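Local atomic coordinates of ABC transporter, solute-binding protein (Staphylococcus aureus, PDB entry 6LKK), a protein that binds glucose 6-phosphate between its two lobes as an extracellular solute-binding lipoprotein and takes part in two-component sensing of this sugar phosphate. Residues T4-Y9 with S41-E46. Residues are numbered along the deposited sequence; the frame is centred on the assembly and turned at random.
Sequences TVYSPY and SNLHNE. With G6P (6-O-phosphono-alpha-D-glucopyranose), chain B.
The phenol oxygen of Tyr6 has two hydrogen-bond partners: its OH donates to Glu46 OE1 at a very short 2.5 Å, and it is also hydrogen-bonded to the backbone N of Gly52. Glu46, just past the helix, holds CG anti to its backbone N (chi1 -167°) on an extended chain that carries the carboxylate to the hydroxyl edge of the ring; the two side chains approach from opposite directions. OE1 lies in the plane of the tyrosine ring, while the carboxylate itself is turned 82° from that plane. Leu43, three residues earlier, sets CD1 over the centre of one ring face, 3.7 Å from the centroid of Tyr6, in a CH-pi contact. Phe55 of the neighbouring strand touches both Tyr6 and Leu43. Helix 36-45 is thereby fastened to strand 2-7 in a lobe of the periplasmic-binding-protein fold. Further along, Ser7 OG accepts from Tyr9 N at 3.1 Å in an ST turn, and Pro8 and Tyr9 border the glucose 6-phosphate. The two bonds pin the hydroxyl end of Tyr6, and Leu43 CD1 would resist rotation of its ring; a probably ionised carboxylate would make the phenol's bond strong, though its very short length calls for caution.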
ATOM      1  N   THR A   4      -2.783 -13.607 -15.396  1.00 25.28           N
ATOM      2  CA  THR A   4      -1.732 -13.318 -14.430  1.00 24.60           C
ATOM      3  C   THR A   4      -1.900 -11.908 -13.877  1.00 22.72           C
ATOM      4  O   THR A   4      -2.030 -10.944 -14.639  1.00 22.45           O
ATOM      5  CB  THR A   4      -0.351 -13.477 -15.068  1.00 30.75           C
ATOM      6  OG1 THR A   4      -0.172 -14.841 -15.471  1.00 35.41           O
ATOM      7  CG2 THR A   4       0.752 -13.098 -14.086  1.00 29.30           C
ATOM      8  N   VAL A   5      -1.886 -11.799 -12.552  1.00 21.02           N
ATOM      9  CA  VAL A   5      -1.995 -10.530 -11.845  1.00 19.97           C
ATOM     10  C   VAL A   5      -0.660 -10.249 -11.167  1.00 20.23           C
ATOM     11  O   VAL A   5      -0.127 -11.111 -10.460  1.00 22.48           O
ATOM     12  CB  VAL A   5      -3.137 -10.567 -10.810  1.00 20.65           C
ATOM     13  CG1 VAL A   5      -3.198  -9.269 -10.006  1.00 19.36           C
ATOM     14  CG2 VAL A   5      -4.473 -10.843 -11.491  1.00 21.46           C
ATOM     15  N   TYR A   6      -0.118  -9.053 -11.390  1.00 19.13           N
ATOM     16  CA  TYR A   6       1.002  -8.557 -10.597  1.00 20.02           C
ATOM     17  C   TYR A   6       0.443  -7.842  -9.375  1.00 18.58           C
ATOM     18  O   TYR A   6      -0.468  -7.020  -9.502  1.00 19.96           O
ATOM     19  CB  TYR A   6       1.872  -7.576 -11.385  1.00 19.67           C
ATOM     20  CG  TYR A   6       2.403  -8.052 -12.718  1.00 21.49           C
ATOM     21  CD1 TYR A   6       1.634  -7.951 -13.870  1.00 22.99           C
ATOM     22  CD2 TYR A   6       3.693  -8.552 -12.835  1.00 23.34           C
ATOM     23  CE1 TYR A   6       2.126  -8.364 -15.098  1.00 24.55           C
ATOM     24  CE2 TYR A   6       4.193  -8.968 -14.058  1.00 24.84           C
ATOM     25  CZ  TYR A   6       3.404  -8.871 -15.183  1.00 29.22           C
ATOM     26  OH  TYR A   6       3.897  -9.281 -16.401  1.00 28.00           O
ATOM     27  N   SER A   7       0.983  -8.145  -8.195  1.00 18.66           N
ATOM     28  CA  SER A   7       0.493  -7.434  -7.019  1.00 18.99           C
ATOM     29  C   SER A   7       1.494  -7.419  -5.871  1.00 18.67           C
ATOM     30  O   SER A   7       2.041  -8.468  -5.509  1.00 18.38           O
ATOM     31  CB  SER A   7      -0.813  -8.053  -6.526  1.00 18.81           C
ATOM     32  OG  SER A   7      -1.292  -7.343  -5.397  1.00 18.20           O
ATOM     33  N   PRO A   8       1.749  -6.255  -5.261  1.00 17.45           N
ATOM     34  CA  PRO A   8       2.523  -6.231  -4.011  1.00 17.84           C
ATOM     35  C   PRO A   8       1.721  -6.621  -2.782  1.00 17.66           C
ATOM     36  O   PRO A   8       2.307  -6.724  -1.694  1.00 17.83           O
ATOM     37  CB  PRO A   8       2.982  -4.770  -3.920  1.00 16.69           C
ATOM     38  CG  PRO A   8       1.899  -4.016  -4.604  1.00 16.49           C
ATOM     39  CD  PRO A   8       1.457  -4.893  -5.743  1.00 18.09           C
ATOM     40  N   TYR A   9       0.410  -6.824  -2.906  1.00 18.90           N
ATOM     41  CA  TYR A   9      -0.384  -7.251  -1.764  1.00 16.34           C
ATOM     42  C   TYR A   9       0.087  -8.609  -1.265  1.00 18.88           C
ATOM     43  O   TYR A   9       0.625  -9.422  -2.020  1.00 19.69           O
ATOM     44  CB  TYR A   9      -1.868  -7.353  -2.121  1.00 16.86           C
ATOM     45  CG  TYR A   9      -2.582  -6.037  -2.324  1.00 16.54           C
ATOM     46  CD1 TYR A   9      -2.643  -5.094  -1.310  1.00 17.70           C
ATOM     47  CD2 TYR A   9      -3.232  -5.760  -3.517  1.00 18.26           C
ATOM     48  CE1 TYR A   9      -3.306  -3.894  -1.492  1.00 15.91           C
ATOM     49  CE2 TYR A   9      -3.898  -4.568  -3.706  1.00 18.28           C
ATOM     50  CZ  TYR A   9      -3.934  -3.639  -2.694  1.00 16.96           C
ATOM     51  OH  TYR A   9      -4.598  -2.451  -2.880  1.00 18.87           O
ATOM     52  N   SER A  41       9.530  -2.852 -12.373  1.00 23.84           N
ATOM     53  CA  SER A  41      10.789  -2.908 -13.110  1.00 29.50           C
ATOM     54  C   SER A  41      10.923  -4.214 -13.881  1.00 27.53           C
ATOM     55  O   SER A  41      11.329  -4.211 -15.051  1.00 30.42           O
ATOM     56  CB  SER A  41      11.964  -2.728 -12.151  1.00 24.39           C
ATOM     57  OG  SER A  41      11.996  -1.411 -11.629  1.00 34.60           O
ATOM     58  N   ASN A  42      10.594  -5.342 -13.249  1.00 26.38           N
ATOM     59  CA  ASN A  42      10.655  -6.621 -13.949  1.00 26.66           C
ATOM     60  C   ASN A  42       9.625  -6.678 -15.069  1.00 33.54           C
ATOM     61  O   ASN A  42       9.908  -7.197 -16.156  1.00 30.88           O
ATOM     62  CB  ASN A  42      10.447  -7.770 -12.961  1.00 31.72           C
ATOM     63  CG  ASN A  42      11.579  -7.885 -11.955  1.00 27.86           C
ATOM     64  OD1 ASN A  42      12.664  -7.341 -12.161  1.00 34.36           O
ATOM     65  ND2 ASN A  42      11.333  -8.605 -10.867  1.00 28.39           N
ATOM     66  N   LEU A  43       8.426  -6.146 -14.824  1.00 29.96           N
ATOM     67  CA  LEU A  43       7.418  -6.054 -15.875  1.00 31.17           C
ATOM     68  C   LEU A  43       7.949  -5.274 -17.072  1.00 29.40           C
ATOM     69  O   LEU A  43       7.762  -5.681 -18.225  1.00 28.43           O
ATOM     70  CB  LEU A  43       6.156  -5.398 -15.308  1.00 28.95           C
ATOM     71  CG  LEU A  43       4.915  -5.218 -16.186  1.00 29.89           C
ATOM     72  CD1 LEU A  43       3.684  -5.133 -15.296  1.00 30.93           C
ATOM     73  CD2 LEU A  43       5.005  -3.970 -17.051  1.00 31.77           C
ATOM     74  N   HIS A  44       8.624  -4.153 -16.814  1.00 28.73           N
ATOM     75  CA  HIS A  44       9.142  -3.322 -17.896  1.00 30.55           C
ATOM     76  C   HIS A  44      10.105  -4.103 -18.781  1.00 36.57           C
ATOM     77  O   HIS A  44      10.039  -4.013 -20.013  1.00 35.95           O
ATOM     78  CB  HIS A  44       9.829  -2.090 -17.309  1.00 33.73           C
ATOM     79  CG  HIS A  44      10.364  -1.142 -18.338  1.00 35.72           C
ATOM     80  ND1 HIS A  44       9.550  -0.465 -19.220  1.00 38.01           N
ATOM     81  CD2 HIS A  44      11.630  -0.749 -18.616  1.00 40.23           C
ATOM     82  CE1 HIS A  44      10.291   0.301 -20.000  1.00 43.76           C
ATOM     83  NE2 HIS A  44      11.557   0.147 -19.655  1.00 36.21           N
ATOM     84  N   ASN A  45      11.008  -4.871 -18.175  1.00 37.22           N
ATOM     85  CA  ASN A  45      11.958  -5.666 -18.942  1.00 37.67           C
ATOM     86  C   ASN A  45      11.356  -6.966 -19.450  1.00 38.19           C
ATOM     87  O   ASN A  45      11.934  -7.594 -20.343  1.00 35.65           O
ATOM     88  CB  ASN A  45      13.189  -5.980 -18.092  1.00 33.65           C
ATOM     89  CG  ASN A  45      13.949  -4.738 -17.690  1.00 42.28           C
ATOM     90  OD1 ASN A  45      14.066  -3.789 -18.464  1.00 44.96           O
ATOM     91  ND2 ASN A  45      14.468  -4.734 -16.469  1.00 47.72           N
ATOM     92  N   GLU A  46      10.216  -7.380 -18.905  1.00 36.85           N
ATOM     93  CA  GLU A  46       9.600  -8.630 -19.326  1.00 31.58           C
ATOM     94  C   GLU A  46       9.243  -8.564 -20.804  1.00 37.31           C
ATOM     95  O   GLU A  46       8.785  -7.532 -21.304  1.00 32.35           O
ATOM     96  CB  GLU A  46       8.348  -8.900 -18.490  1.00 35.98           C
ATOM     97  CG  GLU A  46       7.800 -10.303 -18.608  1.00 36.21           C
ATOM     98  CD  GLU A  46       6.683 -10.552 -17.616  1.00 37.20           C
ATOM     99  OE1 GLU A  46       6.326  -9.604 -16.883  1.00 31.88           O
ATOM    100  OE2 GLU A  46       6.163 -11.687 -17.564  1.00 36.39           O
TER
HETATM  101  C1  G6P B 401       1.656  -0.188   0.177  1.00 34.23           C
HETATM  102  C2  G6P B 401       0.302  -0.228  -0.573  1.00 19.60           C
HETATM  103  C3  G6P B 401      -0.223  -1.591  -0.832  1.00 16.31           C
HETATM  104  C4  G6P B 401       0.860  -2.528  -1.132  1.00 21.05           C
HETATM  105  C5  G6P B 401       1.713  -2.722   0.117  1.00 17.44           C
HETATM  106  C6  G6P B 401       2.915  -3.556  -0.193  1.00 18.51           C
HETATM  107  O1  G6P B 401       1.567   0.664   1.280  1.00 20.78           O
HETATM  108  O2  G6P B 401      -0.689   0.509   0.162  1.00 20.56           O
HETATM  109  O3  G6P B 401      -1.148  -1.529  -2.002  1.00 18.79           O
HETATM  110  O4  G6P B 401       0.319  -3.816  -1.521  1.00 19.42           O
HETATM  111  O5  G6P B 401       2.200  -1.450   0.684  1.00 20.33           O
HETATM  112  O6  G6P B 401       3.655  -2.923  -1.212  1.00 16.32           O
HETATM  113  P   G6P B 401       5.316  -2.681  -1.011  1.00 16.74           P
HETATM  114  O1P G6P B 401       5.860  -2.102  -2.305  1.00 19.19           O
HETATM  115  O2P G6P B 401       6.010  -4.023  -0.706  1.00 17.54           O
HETATM  116  O3P G6P B 401       5.546  -1.726   0.102  1.00 16.90           O